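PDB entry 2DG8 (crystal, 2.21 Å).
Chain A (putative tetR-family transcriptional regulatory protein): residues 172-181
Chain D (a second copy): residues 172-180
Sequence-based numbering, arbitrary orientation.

Chain A 172-181: EAIARITTTD
Chain D (172-180) EAIARITTT

Each arginine reaches across to a carbonyl ending the partner helix. Arg A176 NH1 donates to Ile D177 O at 2.7 Å, and Arg A176 NE adds a weak bond to it at 3.1 Å. Arg D176 NH1 donates to Ile A177 O at 3.0 Å. These carbonyls lie near the guanidinium planes; Thr D179 O and Thr A179 O each lie over one face. Each arginine also makes an intrachain salt bridge: Arg D176 NE to Glu D172 OE2, 2.7 Å, and Arg A176 NH2 to Glu A172 OE1, 3.1 Å.

Arg D176 is extended (m, t, t); Arg A176 has chi1 -86°, chi2 147°, chi3 76°.

Both stretches are helical over 172-177. The axes approach to 8.7 Å, with 125° between their N-to-C directions. Register pairs Arg A176 with Ile D177 (CA to CA 5.5 Å) and Ile A177 with Arg D176 (CA to CA 5.3 Å).

Thr A178 and Thr D178 leave helical phi/psi (near -95/20).

The packing includes apolar side-chain pairs. Ile A177 CD1 lies 4.0 Å from Ala D173 CB and 3.5 Å from Ala D173 O; Ile D177 CD1, 3.8 Å from Ala A173 CB and 3.5 Å from Ala A173 O. Ile A177 CD1 and Ile D177 CD1 are 4.4 Å apart. Ile A177 is t, p; Ile D177 has chi1 -146°, chi2 68° (p). Their CA-to-CB bonds point away, but the ends come nearer.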

# COMPACT_ATOMS: atom_id res chain seq x y z
N GLU A 172 1.63 9.33 19.36
CA GLU A 172 2.67 8.66 20.14
C GLU A 172 3.72 8.00 19.24
O GLU A 172 4.91 8.11 19.49
CB GLU A 172 2.07 7.59 21.06
CG GLU A 172 3.07 7.07 22.09
CD GLU A 172 2.50 5.98 22.98
OE1 GLU A 172 2.31 4.85 22.50
OE2 GLU A 172 2.24 6.27 24.17
N ALA A 173 3.28 7.31 18.19
CA ALA A 173 4.21 6.64 17.28
C ALA A 173 5.11 7.71 16.66
O ALA A 173 6.32 7.54 16.53
CB ALA A 173 3.46 5.89 16.19
N ILE A 174 4.49 8.81 16.26
CA ILE A 174 5.24 9.90 15.67
C ILE A 174 6.26 10.43 16.67
O ILE A 174 7.44 10.60 16.33
CB ILE A 174 4.28 11.01 15.21
CG1 ILE A 174 3.45 10.50 14.02
CG2 ILE A 174 5.06 12.26 14.83
CD1 ILE A 174 2.20 11.28 13.72
N ALA A 175 5.83 10.68 17.91
CA ALA A 175 6.74 11.19 18.92
C ALA A 175 7.90 10.22 19.11
O ALA A 175 9.05 10.64 19.20
CB ALA A 175 6.01 11.40 20.26
N ARG A 176 7.61 8.93 19.17
CA ARG A 176 8.65 7.93 19.34
C ARG A 176 9.65 7.86 18.17
O ARG A 176 10.86 7.91 18.40
CB ARG A 176 7.99 6.56 19.62
CG ARG A 176 7.68 6.39 21.12
CD ARG A 176 6.43 5.57 21.48
NE ARG A 176 6.58 4.13 21.33
CZ ARG A 176 5.95 3.22 22.08
NH1 ARG A 176 6.15 1.93 21.86
NH2 ARG A 176 5.14 3.60 23.06
N ILE A 177 9.16 7.80 16.93
CA ILE A 177 10.04 7.74 15.76
C ILE A 177 10.91 9.00 15.62
O ILE A 177 12.03 8.93 15.14
CB ILE A 177 9.22 7.54 14.45
CG1 ILE A 177 10.05 6.79 13.41
CG2 ILE A 177 8.83 8.89 13.86
CD1 ILE A 177 10.25 5.33 13.71
N THR A 178 10.39 10.15 16.05
CA THR A 178 11.14 11.39 15.96
C THR A 178 11.92 11.72 17.25
O THR A 178 12.24 12.88 17.52
CB THR A 178 10.21 12.58 15.62
OG1 THR A 178 9.19 12.68 16.61
CG2 THR A 178 9.55 12.37 14.25
N THR A 179 12.22 10.69 18.04
CA THR A 179 12.99 10.89 19.26
C THR A 179 14.47 10.62 18.99
O THR A 179 14.80 9.61 18.37
CB THR A 179 12.52 9.95 20.39
OG1 THR A 179 11.25 10.38 20.89
CG2 THR A 179 13.53 9.94 21.53
N THR A 180 15.34 11.52 19.43
CA THR A 180 16.78 11.36 19.25
C THR A 180 17.53 11.69 20.55
O THR A 180 18.42 12.55 20.55
CB THR A 180 17.31 12.26 18.11
OG1 THR A 180 16.86 13.60 18.31
CG2 THR A 180 16.82 11.76 16.76
N ASP A 181 17.15 11.03 21.64
CA ASP A 181 17.78 11.22 22.95
C ASP A 181 17.95 9.87 23.64
O ASP A 181 17.45 8.87 23.08
CB ASP A 181 16.92 12.14 23.83
CG ASP A 181 17.30 12.10 25.32
OD1 ASP A 181 16.89 11.15 26.02
OD2 ASP A 181 18.02 13.01 25.78
N GLU D 172 16.97 0.91 13.38
CA GLU D 172 16.84 2.12 14.18
C GLU D 172 15.38 2.54 14.31
O GLU D 172 14.92 2.93 15.39
CB GLU D 172 17.67 3.25 13.56
CG GLU D 172 17.57 4.59 14.29
CD GLU D 172 18.01 4.53 15.75
OE1 GLU D 172 18.77 3.60 16.12
OE2 GLU D 172 17.62 5.43 16.53
N ALA D 173 14.62 2.46 13.21
CA ALA D 173 13.21 2.83 13.26
C ALA D 173 12.47 1.93 14.25
O ALA D 173 11.68 2.39 15.05
CB ALA D 173 12.60 2.71 11.88
N ILE D 174 12.75 0.64 14.16
CA ILE D 174 12.14 -0.35 15.03
C ILE D 174 12.52 -0.09 16.49
O ILE D 174 11.68 -0.16 17.39
CB ILE D 174 12.58 -1.77 14.60
CG1 ILE D 174 12.05 -2.06 13.19
CG2 ILE D 174 12.10 -2.80 15.60
CD1 ILE D 174 12.51 -3.37 12.60
N ALA D 175 13.78 0.25 16.71
CA ALA D 175 14.27 0.53 18.05
C ALA D 175 13.54 1.71 18.67
O ALA D 175 13.24 1.71 19.87
CB ALA D 175 15.78 0.81 18.01
N ARG D 176 13.23 2.72 17.87
CA ARG D 176 12.54 3.89 18.37
C ARG D 176 11.06 3.64 18.67
O ARG D 176 10.55 4.05 19.71
CB ARG D 176 12.67 5.05 17.38
CG ARG D 176 14.12 5.42 17.06
CD ARG D 176 14.18 6.69 16.23
NE ARG D 176 15.54 6.97 15.77
CZ ARG D 176 15.89 8.07 15.10
NH1 ARG D 176 14.97 8.99 14.81
NH2 ARG D 176 17.15 8.23 14.72
N ILE D 177 10.39 2.96 17.75
CA ILE D 177 8.97 2.68 17.91
C ILE D 177 8.71 1.70 19.06
O ILE D 177 7.65 1.74 19.68
CB ILE D 177 8.37 2.13 16.57
CG1 ILE D 177 6.93 2.61 16.41
CG2 ILE D 177 8.44 0.60 16.54
CD1 ILE D 177 6.82 4.10 16.17
N THR D 178 9.67 0.84 19.35
CA THR D 178 9.52 -0.11 20.45
C THR D 178 10.20 0.40 21.72
O THR D 178 10.49 -0.37 22.63
CB THR D 178 10.11 -1.50 20.11
OG1 THR D 178 11.51 -1.37 19.82
CG2 THR D 178 9.38 -2.11 18.92
N THR D 179 10.46 1.71 21.78
CA THR D 179 11.09 2.29 22.96
C THR D 179 10.04 2.47 24.04
O THR D 179 9.02 3.13 23.82
CB THR D 179 11.75 3.64 22.63
OG1 THR D 179 12.93 3.41 21.84
CG2 THR D 179 12.14 4.38 23.91
N THR D 180 10.30 1.87 25.20
CA THR D 180 9.40 1.92 26.34
C THR D 180 8.12 1.14 26.06
O THR D 180 7.83 0.21 26.84
CB THR D 180 9.05 3.37 26.73
OG1 THR D 180 10.15 3.93 27.46
CG2 THR D 180 7.80 3.41 27.60